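Nucleoporin NUP82 (Chaetomium thermophilum, PDB 5CWW) probably serves, through this N-terminal beta-propeller domain, as a structural component of the nuclear pore complex and a docking partner for transport factors. Local coordinates at residues P481-P486 with R549-T554; F553-T556 with P561-A564; D477-A482 with V504-G509. All coordinates share one frame; numbering follows the deposited sequence.

Interaction 1 of 3, residues P481-P486 with R549-T554; sequences PAEVTP and RDRIFT
The carboxylate of E483 meets the guanidinium of R551 in a salt bridge, a worked example of how a loop can be tied to an outer strand by one charged pair. The loop begins to turn at P481, whose ring packs on the backbone of the chain of another protein. A482 follows, and its N is hydrogen-bonded to an acidic side chain of that same chain, so the turn also touches the partner protein. E483 points its CB toward strand 549-554. CG stands anti to the carbonyl carbon (chi1 -64°) and the side chain runs out extended, reaching R551 from the opposite direction. The two flat groups are nearly coplanar, with planes 22° apart. The short bond runs from R551 NH2 to the syn lone pair of E483 OE2, 2.6 Å, and lies almost in the guanidinium plane. E483 OE1 adds weak bonds from R551 NH2 at 3.2 Å and R551 NH1 at 3.3 Å, and also accepts the backbone N of K480, which helps fix the rotation of the carboxylate. The methyl CG2 of T554 lies 4.0 Å from E483 OE2. Beyond E483, V484 N returns a weak bond to P481 O, closing the turn. Strand 548-554 is an edge strand, within this chain, of a four-stranded antiparallel sheet. It pairs with strand 509-514 by backbone hydrogen bonds, interrupted by a classic beta bulge where I552 and F553 share I510 as partner, and helices 518-526 and 534-543 lie between those two strands in sequence.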
ATOM      1  N   PRO B 481     -13.851 -22.659   5.872  1.00 76.91           N
ATOM      2  CA  PRO B 481     -12.574 -23.344   5.636  1.00 79.98           C
ATOM      3  C   PRO B 481     -12.480 -23.986   4.252  1.00 82.14           C
ATOM      4  O   PRO B 481     -11.415 -23.972   3.636  1.00 81.41           O
ATOM      5  CB  PRO B 481     -12.546 -24.411   6.732  1.00 82.42           C
ATOM      6  CG  PRO B 481     -13.367 -23.838   7.830  1.00 81.32           C
ATOM      7  CD  PRO B 481     -14.454 -23.050   7.159  1.00 79.72           C
ATOM      8  N   ALA B 482     -13.594 -24.531   3.772  1.00 83.50           N
ATOM      9  CA  ALA B 482     -13.632 -25.202   2.478  1.00 85.64           C
ATOM     10  C   ALA B 482     -13.521 -24.215   1.318  1.00 81.96           C
ATOM     11  O   ALA B 482     -13.217 -24.605   0.190  1.00 83.84           O
ATOM     12  CB  ALA B 482     -14.907 -26.019   2.351  1.00 87.86           C
ATOM     13  N   GLU B 483     -13.768 -22.939   1.600  1.00 77.85           N
ATOM     14  CA  GLU B 483     -13.756 -21.905   0.569  1.00 73.85           C
ATOM     15  C   GLU B 483     -12.384 -21.253   0.421  1.00 71.19           C
ATOM     16  O   GLU B 483     -12.116 -20.572  -0.569  1.00 70.99           O
ATOM     17  CB  GLU B 483     -14.803 -20.836   0.882  1.00 72.31           C
ATOM     18  CG  GLU B 483     -16.230 -21.351   0.853  1.00 73.88           C
ATOM     19  CD  GLU B 483     -17.242 -20.274   1.182  1.00 72.06           C
ATOM     20  OE1 GLU B 483     -17.116 -19.642   2.252  1.00 70.02           O
ATOM     21  OE2 GLU B 483     -18.161 -20.052   0.365  1.00 72.63           O
ATOM     22  N   VAL B 484     -11.519 -21.466   1.407  1.00 73.68           N
ATOM     23  CA  VAL B 484     -10.197 -20.856   1.411  1.00 72.12           C
ATOM     24  C   VAL B 484      -9.282 -21.501   0.376  1.00 75.83           C
ATOM     25  O   VAL B 484      -9.044 -22.708   0.413  1.00 76.54           O
ATOM     26  CB  VAL B 484      -9.530 -20.963   2.799  1.00 72.60           C
ATOM     27  CG1 VAL B 484      -8.159 -20.294   2.796  1.00 73.49           C
ATOM     28  CG2 VAL B 484     -10.419 -20.345   3.866  1.00 70.53           C
ATOM     29  N   THR B 485      -8.776 -20.686  -0.546  1.00 78.17           N
ATOM     30  CA  THR B 485      -7.774 -21.131  -1.510  1.00 82.12           C
ATOM     31  C   THR B 485      -6.397 -20.688  -1.017  1.00 81.58           C
ATOM     32  O   THR B 485      -6.259 -19.592  -0.474  1.00 81.89           O
ATOM     33  CB  THR B 485      -8.036 -20.567  -2.920  1.00 82.14           C
ATOM     34  OG1 THR B 485      -7.977 -19.136  -2.889  1.00 80.10           O
ATOM     35  CG2 THR B 485      -9.401 -21.004  -3.429  1.00 83.27           C
ATOM     36  N   PRO B 486      -5.371 -21.536  -1.207  1.00 82.72           N
ATOM     37  CA  PRO B 486      -4.054 -21.271  -0.611  1.00 82.73           C
ATOM     38  C   PRO B 486      -3.383 -20.007  -1.147  1.00 86.21           C
ATOM     39  O   PRO B 486      -2.601 -19.381  -0.431  1.00 80.59           O
ATOM     40  CB  PRO B 486      -3.244 -22.516  -0.990  1.00 84.03           C
ATOM     41  CG  PRO B 486      -3.891 -23.027  -2.228  1.00 84.30           C
ATOM     42  CD  PRO B 486      -5.353 -22.721  -2.082  1.00 82.61           C
ATOM     43  N   ARG B 549     -22.059  -8.203   9.147  1.00 69.19           N
ATOM     44  CA  ARG B 549     -21.552  -8.803   7.922  1.00 68.92           C
ATOM     45  C   ARG B 549     -22.584  -9.759   7.343  1.00 76.87           C
ATOM     46  O   ARG B 549     -23.214 -10.526   8.074  1.00 76.50           O
ATOM     47  CB  ARG B 549     -20.234  -9.535   8.182  1.00 69.05           C
ATOM     48  CG  ARG B 549     -20.280 -10.501   9.356  1.00 73.02           C
ATOM     49  CD  ARG B 549     -18.909 -10.693   9.980  1.00 76.13           C
ATOM     50  NE  ARG B 549     -19.000 -11.268  11.319  1.00 81.38           N
ATOM     51  CZ  ARG B 549     -19.269 -10.569  12.420  1.00 84.63           C
ATOM     52  NH1 ARG B 549     -19.331 -11.182  13.593  1.00 87.13           N
ATOM     53  NH2 ARG B 549     -19.477  -9.260  12.354  1.00 84.55           N
ATOM     54  N   ASP B 550     -22.757  -9.708   6.028  1.00 90.35           N
ATOM     55  CA  ASP B 550     -23.718 -10.569   5.354  1.00 93.70           C
ATOM     56  C   ASP B 550     -23.244 -10.912   3.950  1.00 88.20           C
ATOM     57  O   ASP B 550     -22.856 -10.031   3.183  1.00 88.12           O
ATOM     58  CB  ASP B 550     -25.088  -9.895   5.293  1.00101.44           C
ATOM     59  CG  ASP B 550     -26.145 -10.784   4.670  1.00107.60           C
ATOM     60  OD1 ASP B 550     -26.703 -11.639   5.389  1.00110.90           O
ATOM     61  OD2 ASP B 550     -26.417 -10.628   3.460  1.00109.17           O
ATOM     62  N   ARG B 551     -23.273 -12.198   3.618  1.00 80.44           N
ATOM     63  CA  ARG B 551     -22.898 -12.630   2.284  1.00 74.95           C
ATOM     64  C   ARG B 551     -24.025 -12.356   1.302  1.00 75.46           C
ATOM     65  O   ARG B 551     -25.175 -12.725   1.537  1.00 76.59           O
ATOM     66  CB  ARG B 551     -22.546 -14.113   2.266  1.00 74.61           C
ATOM     67  CG  ARG B 551     -22.163 -14.595   0.883  1.00 73.42           C
ATOM     68  CD  ARG B 551     -21.368 -15.879   0.922  1.00 73.07           C
ATOM     69  NE  ARG B 551     -20.131 -15.756   1.683  1.00 69.37           N
ATOM     70  CZ  ARG B 551     -19.159 -16.661   1.661  1.00 67.27           C
ATOM     71  NH1 ARG B 551     -18.069 -16.481   2.385  1.00 65.98           N
ATOM     72  NH2 ARG B 551     -19.278 -17.747   0.908  1.00 68.05           N
ATOM     73  N   ILE B 552     -23.677 -11.709   0.198  1.00 74.36           N
ATOM     74  CA  ILE B 552     -24.643 -11.313  -0.818  1.00 77.09           C
ATOM     75  C   ILE B 552     -24.616 -12.266  -2.007  1.00 76.17           C
ATOM     76  O   ILE B 552     -25.594 -12.385  -2.742  1.00 76.68           O
ATOM     77  CB  ILE B 552     -24.380  -9.884  -1.292  1.00 80.21           C
ATOM     78  CG1 ILE B 552     -22.998  -9.791  -1.937  1.00 81.16           C
ATOM     79  CG2 ILE B 552     -24.477  -8.921  -0.114  1.00 80.92           C
ATOM     80  CD1 ILE B 552     -22.758  -8.500  -2.616  1.00 81.49           C
ATOM     81  N   PHE B 553     -23.483 -12.935  -2.193  1.00 72.13           N
ATOM     82  CA  PHE B 553     -23.263 -13.771  -3.365  1.00 72.98           C
ATOM     83  C   PHE B 553     -22.255 -14.873  -3.078  1.00 72.71           C
ATOM     84  O   PHE B 553     -21.256 -14.658  -2.391  1.00 72.93           O
ATOM     85  CB  PHE B 553     -22.774 -12.926  -4.542  1.00 70.93           C
ATOM     86  CG  PHE B 553     -22.385 -13.733  -5.747  1.00 73.86           C
ATOM     87  CD1 PHE B 553     -23.350 -14.243  -6.599  1.00 76.63           C
ATOM     88  CD2 PHE B 553     -21.053 -13.985  -6.028  1.00 73.83           C
ATOM     89  CE1 PHE B 553     -22.993 -14.986  -7.707  1.00 78.68           C
ATOM     90  CE2 PHE B 553     -20.690 -14.730  -7.136  1.00 76.17           C
ATOM     91  CZ  PHE B 553     -21.663 -15.230  -7.975  1.00 77.88           C
ATOM     92  N   THR B 554     -22.537 -16.056  -3.617  1.00 73.55           N
ATOM     93  CA  THR B 554     -21.648 -17.201  -3.493  1.00 71.39           C
ATOM     94  C   THR B 554     -21.482 -17.890  -4.840  1.00 73.98           C
ATOM     95  O   THR B 554     -22.466 -18.212  -5.508  1.00 75.27           O
ATOM     96  CB  THR B 554     -22.178 -18.217  -2.471  1.00 71.73           C
ATOM     97  OG1 THR B 554     -22.549 -17.536  -1.270  1.00 70.23           O
ATOM     98  CG2 THR B 554     -21.119 -19.264  -2.154  1.00 70.91           C
TER

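Interaction 2 of 3, residues F553-T556 with P561-A564; sequences FTQT and PLAA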
ATOM      1  N   PHE B 553     -23.483 -12.935  -2.193  1.00 72.13           N
ATOM      2  CA  PHE B 553     -23.263 -13.771  -3.365  1.00 72.98           C
ATOM      3  C   PHE B 553     -22.255 -14.873  -3.078  1.00 72.71           C
ATOM      4  O   PHE B 553     -21.256 -14.658  -2.391  1.00 72.93           O
ATOM      5  CB  PHE B 553     -22.774 -12.926  -4.542  1.00 70.93           C
ATOM      6  CG  PHE B 553     -22.385 -13.733  -5.747  1.00 73.86           C
ATOM      7  CD1 PHE B 553     -23.350 -14.243  -6.599  1.00 76.63           C
ATOM      8  CD2 PHE B 553     -21.053 -13.985  -6.028  1.00 73.83           C
ATOM      9  CE1 PHE B 553     -22.993 -14.986  -7.707  1.00 78.68           C
ATOM     10  CE2 PHE B 553     -20.690 -14.730  -7.136  1.00 76.17           C
ATOM     11  CZ  PHE B 553     -21.663 -15.230  -7.975  1.00 77.88           C
ATOM     12  N   THR B 554     -22.537 -16.056  -3.617  1.00 73.55           N
ATOM     13  CA  THR B 554     -21.648 -17.201  -3.493  1.00 71.39           C
ATOM     14  C   THR B 554     -21.482 -17.890  -4.840  1.00 73.98           C
ATOM     15  O   THR B 554     -22.466 -18.212  -5.508  1.00 75.27           O
ATOM     16  CB  THR B 554     -22.178 -18.217  -2.471  1.00 71.73           C
ATOM     17  OG1 THR B 554     -22.549 -17.536  -1.270  1.00 70.23           O
ATOM     18  CG2 THR B 554     -21.119 -19.264  -2.154  1.00 70.91           C
ATOM     19  N   GLN B 555     -20.233 -18.108  -5.234  1.00 79.45           N
ATOM     20  CA  GLN B 555     -19.929 -18.813  -6.472  1.00 86.45           C
ATOM     21  C   GLN B 555     -19.789 -20.302  -6.172  1.00 95.89           C
ATOM     22  O   GLN B 555     -19.070 -20.689  -5.250  1.00 94.74           O
ATOM     23  CB  GLN B 555     -18.653 -18.260  -7.106  1.00 85.90           C
ATOM     24  CG  GLN B 555     -18.350 -18.825  -8.480  1.00 90.06           C
ATOM     25  CD  GLN B 555     -17.284 -18.040  -9.230  1.00 91.16           C
ATOM     26  OE1 GLN B 555     -17.200 -18.115 -10.455  1.00 94.52           O
ATOM     27  NE2 GLN B 555     -16.459 -17.293  -8.501  1.00 88.75           N
ATOM     28  N   THR B 556     -20.478 -21.131  -6.952  1.00105.33           N
ATOM     29  CA  THR B 556     -20.541 -22.569  -6.695  1.00114.96           C
ATOM     30  C   THR B 556     -19.783 -23.388  -7.735  1.00120.34           C
ATOM     31  O   THR B 556     -20.051 -23.289  -8.934  1.00122.92           O
ATOM     32  CB  THR B 556     -22.000 -23.057  -6.662  1.00119.58           C
ATOM     33  OG1 THR B 556     -22.642 -22.739  -7.903  1.00120.84           O
ATOM     34  CG2 THR B 556     -22.758 -22.399  -5.519  1.00119.23           C
ATOM     35  N   PRO B 561     -12.229 -16.260 -10.823  1.00 97.47           N
ATOM     36  CA  PRO B 561     -12.116 -15.110  -9.922  1.00 87.87           C
ATOM     37  C   PRO B 561     -13.149 -14.039 -10.245  1.00 84.18           C
ATOM     38  O   PRO B 561     -13.550 -13.901 -11.401  1.00 85.68           O
ATOM     39  CB  PRO B 561     -10.698 -14.601 -10.182  1.00 92.32           C
ATOM     40  CG  PRO B 561     -10.426 -14.980 -11.589  1.00 92.25           C
ATOM     41  CD  PRO B 561     -11.134 -16.289 -11.811  1.00 96.11           C
ATOM     42  N   LEU B 562     -13.574 -13.297  -9.228  1.00 74.47           N
ATOM     43  CA  LEU B 562     -14.562 -12.244  -9.410  1.00 68.72           C
ATOM     44  C   LEU B 562     -13.890 -10.881  -9.454  1.00 63.97           C
ATOM     45  O   LEU B 562     -12.953 -10.614  -8.698  1.00 62.31           O
ATOM     46  CB  LEU B 562     -15.602 -12.281  -8.287  1.00 67.28           C
ATOM     47  CG  LEU B 562     -16.333 -13.610  -8.085  1.00 68.32           C
ATOM     48  CD1 LEU B 562     -17.313 -13.505  -6.926  1.00 67.85           C
ATOM     49  CD2 LEU B 562     -17.054 -14.044  -9.355  1.00 70.66           C
ATOM     50  N   ALA B 563     -14.366 -10.024 -10.348  1.00 62.35           N
ATOM     51  CA  ALA B 563     -13.930  -8.638 -10.371  1.00 60.09           C
ATOM     52  C   ALA B 563     -14.301  -7.980  -9.048  1.00 58.28           C
ATOM     53  O   ALA B 563     -15.392  -8.207  -8.523  1.00 56.70           O
ATOM     54  CB  ALA B 563     -14.559  -7.898 -11.536  1.00 60.57           C
ATOM     55  N   ALA B 564     -13.382  -7.188  -8.502  1.00 58.81           N
ATOM     56  CA  ALA B 564     -13.616  -6.492  -7.244  1.00 58.37           C
ATOM     57  C   ALA B 564     -14.935  -5.735  -7.296  1.00 58.65           C
ATOM     58  O   ALA B 564     -15.213  -5.025  -8.264  1.00 59.74           O
ATOM     59  CB  ALA B 564     -12.473  -5.541  -6.941  1.00 58.09           C
TER
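L562 carries its CG anti to its own carbonyl carbon (chi1 -55°), which brings the branch to the contact, and chi2 (179°) then sets one methyl towards F553 and the other towards Q555; these two residues in turn each hold CG anti to the backbone N (chi1 near 180° in both), so that ring and amide reach across to the leucine. The methyls divide the work. CD1 of L562 comes to the edge of the phenylalanine ring, near its plane, and sits 3.6 Å from F553 CE2 and 3.9 Å from F553 CD2; no stack is formed. CD2 takes the glutamine, 3.4 Å from Q555 NE2 and 4.0 Å from Q555 CD, where the two side chains run antiparallel alongside one another. T554, between them, points its CB away. Around the pair, F7 meets F553 edge-to-face, and I586 of strand 585-589 touches both F553 and L562. Q555 NE2 is hydrogen-bonded to the carbonyls P507 O and S560 O, the latter just before P561. The chemistry is thus divided: van der Waals packing joins the segments, one apolar pair and one amide against a methyl, while the amide nitrogen satisfies its polarity on main-chain oxygens. Held by two carbonyls, the amide is probably kept from flipping, since both bonds need the NH2 group on that side, and it can lie against a methyl group without forfeiting its hydrogen bonds.

Interaction 3 of 3, residues D477-A482 with V504-G509; sequences DTLKPA and VTHPAG
The H506 imidazole is sandwiched between L479 and P507. CD1 of L479 stands over the centre of one face, 3.5 Å from the ring centroid of H506 and 7° off the normal, a CH-pi contact. P507 CD lies against the opposite face, towards the rim, and A508 CA is in plane at the edge. A508 N donates to H506 ND1 over 3.1 Å, fairly straight at 161° although tilted from the ring plane. L479 has CG anti to its carbonyl carbon (chi1 -62°), which carries the branch toward 504-509, where CD2 lies 3.6 Å from A508 CB while CD1 meets the ring. An alanine at H506 would remove the ring, and is likely to leave L479 CD1 facing a gap and A508 N without its acceptor. Nearby, T478 OG1 approaches V504 CG1 at 4.1 Å but spends its polarity on G435 O. H506 to G509 forms a type I turn joining strands 501-506 and 509-514 as a tight hairpin. T478 and V504 both touch V437 of strand 437-441, so the loop after strand 469-476 is packed between two successive sheets of the propeller.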
ATOM      1  N   ASP B 477     -13.947 -14.194  10.272  1.00 55.76           N
ATOM      2  CA  ASP B 477     -13.858 -14.835   8.966  1.00 57.26           C
ATOM      3  C   ASP B 477     -14.923 -14.293   8.024  1.00 57.95           C
ATOM      4  O   ASP B 477     -15.976 -13.827   8.465  1.00 58.14           O
ATOM      5  CB  ASP B 477     -14.015 -16.355   9.089  1.00 61.61           C
ATOM      6  CG  ASP B 477     -12.789 -17.034   9.677  1.00 64.86           C
ATOM      7  OD1 ASP B 477     -11.663 -16.534   9.469  1.00 64.28           O
ATOM      8  OD2 ASP B 477     -12.954 -18.084  10.331  1.00 68.00           O
ATOM      9  N   THR B 478     -14.640 -14.354   6.725  1.00 59.31           N
ATOM     10  CA  THR B 478     -15.642 -14.088   5.699  1.00 60.72           C
ATOM     11  C   THR B 478     -15.810 -15.310   4.799  1.00 59.73           C
ATOM     12  O   THR B 478     -16.716 -15.354   3.969  1.00 60.67           O
ATOM     13  CB  THR B 478     -15.273 -12.868   4.838  1.00 61.24           C
ATOM     14  OG1 THR B 478     -14.042 -13.116   4.145  1.00 62.15           O
ATOM     15  CG2 THR B 478     -15.134 -11.623   5.707  1.00 60.22           C
ATOM     16  N   LEU B 479     -14.926 -16.292   4.967  1.00 58.37           N
ATOM     17  CA  LEU B 479     -14.982 -17.536   4.202  1.00 59.43           C
ATOM     18  C   LEU B 479     -15.054 -18.749   5.122  1.00 62.19           C
ATOM     19  O   LEU B 479     -14.528 -18.728   6.235  1.00 62.97           O
ATOM     20  CB  LEU B 479     -13.757 -17.667   3.292  1.00 59.86           C
ATOM     21  CG  LEU B 479     -13.562 -16.604   2.210  1.00 58.49           C
ATOM     22  CD1 LEU B 479     -12.238 -16.829   1.491  1.00 59.51           C
ATOM     23  CD2 LEU B 479     -14.715 -16.619   1.223  1.00 59.24           C
ATOM     24  N   LYS B 480     -15.704 -19.808   4.650  1.00 67.99           N
ATOM     25  CA  LYS B 480     -15.660 -21.088   5.341  1.00 74.27           C
ATOM     26  C   LYS B 480     -14.328 -21.751   5.005  1.00 74.46           C
ATOM     27  O   LYS B 480     -13.734 -21.440   3.975  1.00 72.78           O
ATOM     28  CB  LYS B 480     -16.824 -21.990   4.931  1.00 82.31           C
ATOM     29  CG  LYS B 480     -18.194 -21.339   5.014  1.00 87.41           C
ATOM     30  CD  LYS B 480     -19.298 -22.386   4.945  1.00 95.12           C
ATOM     31  CE  LYS B 480     -20.668 -21.752   4.775  1.00 97.69           C
ATOM     32  NZ  LYS B 480     -20.821 -21.107   3.441  1.00 97.50           N
ATOM     33  N   PRO B 481     -13.851 -22.659   5.872  1.00 76.91           N
ATOM     34  CA  PRO B 481     -12.574 -23.344   5.636  1.00 79.98           C
ATOM     35  C   PRO B 481     -12.480 -23.986   4.252  1.00 82.14           C
ATOM     36  O   PRO B 481     -11.415 -23.972   3.636  1.00 81.41           O
ATOM     37  CB  PRO B 481     -12.546 -24.411   6.732  1.00 82.42           C
ATOM     38  CG  PRO B 481     -13.367 -23.838   7.830  1.00 81.32           C
ATOM     39  CD  PRO B 481     -14.454 -23.050   7.159  1.00 79.72           C
ATOM     40  N   ALA B 482     -13.594 -24.531   3.772  1.00 83.50           N
ATOM     41  CA  ALA B 482     -13.632 -25.202   2.478  1.00 85.64           C
ATOM     42  C   ALA B 482     -13.521 -24.215   1.318  1.00 81.96           C
ATOM     43  O   ALA B 482     -13.217 -24.605   0.190  1.00 83.84           O
ATOM     44  CB  ALA B 482     -14.907 -26.019   2.351  1.00 87.86           C
ATOM     45  N   VAL B 504     -15.972  -7.247   0.556  1.00 55.19           N
ATOM     46  CA  VAL B 504     -14.874  -8.186   0.375  1.00 56.71           C
ATOM     47  C   VAL B 504     -15.222  -9.115  -0.781  1.00 57.27           C
ATOM     48  O   VAL B 504     -16.222  -9.833  -0.727  1.00 59.76           O
ATOM     49  CB  VAL B 504     -14.601  -9.006   1.654  1.00 57.41           C
ATOM     50  CG1 VAL B 504     -13.574 -10.109   1.401  1.00 56.89           C
ATOM     51  CG2 VAL B 504     -14.130  -8.094   2.770  1.00 56.20           C
ATOM     52  N   THR B 505     -14.397  -9.085  -1.824  1.00 56.12           N
ATOM     53  CA  THR B 505     -14.595  -9.929  -2.999  1.00 55.63           C
ATOM     54  C   THR B 505     -13.545 -11.030  -3.043  1.00 57.69           C
ATOM     55  O   THR B 505     -12.363 -10.790  -2.801  1.00 58.13           O
ATOM     56  CB  THR B 505     -14.531  -9.114  -4.306  1.00 53.97           C
ATOM     57  OG1 THR B 505     -15.509  -8.067  -4.271  1.00 53.54           O
ATOM     58  CG2 THR B 505     -14.796 -10.008  -5.515  1.00 54.40           C
ATOM     59  N   HIS B 506     -13.993 -12.234  -3.373  1.00 60.04           N
ATOM     60  CA  HIS B 506     -13.144 -13.418  -3.395  1.00 60.89           C
ATOM     61  C   HIS B 506     -13.782 -14.393  -4.381  1.00 61.14           C
ATOM     62  O   HIS B 506     -14.995 -14.337  -4.590  1.00 62.31           O
ATOM     63  CB  HIS B 506     -13.034 -14.020  -1.989  1.00 61.26           C
ATOM     64  CG  HIS B 506     -12.062 -15.153  -1.878  1.00 62.60           C
ATOM     65  ND1 HIS B 506     -12.423 -16.468  -2.074  1.00 64.39           N
ATOM     66  CD2 HIS B 506     -10.741 -15.168  -1.576  1.00 62.91           C
ATOM     67  CE1 HIS B 506     -11.368 -17.244  -1.907  1.00 65.38           C
ATOM     68  NE2 HIS B 506     -10.334 -16.481  -1.603  1.00 65.09           N
ATOM     69  N   PRO B 507     -12.983 -15.273  -5.009  1.00 63.34           N
ATOM     70  CA  PRO B 507     -13.595 -16.229  -5.943  1.00 66.18           C
ATOM     71  C   PRO B 507     -14.732 -17.051  -5.328  1.00 71.14           C
ATOM     72  O   PRO B 507     -15.592 -17.543  -6.057  1.00 74.37           O
ATOM     73  CB  PRO B 507     -12.420 -17.127  -6.333  1.00 65.50           C
ATOM     74  CG  PRO B 507     -11.230 -16.235  -6.225  1.00 62.15           C
ATOM     75  CD  PRO B 507     -11.510 -15.321  -5.066  1.00 61.13           C
ATOM     76  N   ALA B 508     -14.739 -17.182  -4.006  1.00 70.49           N
ATOM     77  CA  ALA B 508     -15.775 -17.942  -3.317  1.00 72.84           C
ATOM     78  C   ALA B 508     -17.079 -17.154  -3.241  1.00 73.97           C
ATOM     79  O   ALA B 508     -18.163 -17.737  -3.245  1.00 76.96           O
ATOM     80  CB  ALA B 508     -15.308 -18.324  -1.922  1.00 72.50           C
ATOM     81  N   GLY B 509     -16.973 -15.830  -3.171  1.00 72.13           N
ATOM     82  CA  GLY B 509     -18.150 -14.980  -3.115  1.00 71.05           C
ATOM     83  C   GLY B 509     -17.862 -13.559  -2.664  1.00 68.75           C
ATOM     84  O   GLY B 509     -16.706 -13.176  -2.479  1.00 68.19           O
TER

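Interactions 1 and 3 have centres about 2 Å apart, and interaction 2 lies about 9 Å from each. Along the chain the loop 477-486 comes first and serves interactions 3 and 1 in turn; strand end and turn 504-509 follow, then strand 548-554 and the loop leading to strand 566-570. All three reach the sheet formed by strands 491-494, 501-506, 509-514 and 548-554, with interactions 1 and 2 sharing F553 and T554. Q555 ties interaction 2 to interaction 3 through the backbone of P507 and A508. In this propeller the three contacts join this sheet to its flanking loops, one of which also contacts another protein's chain.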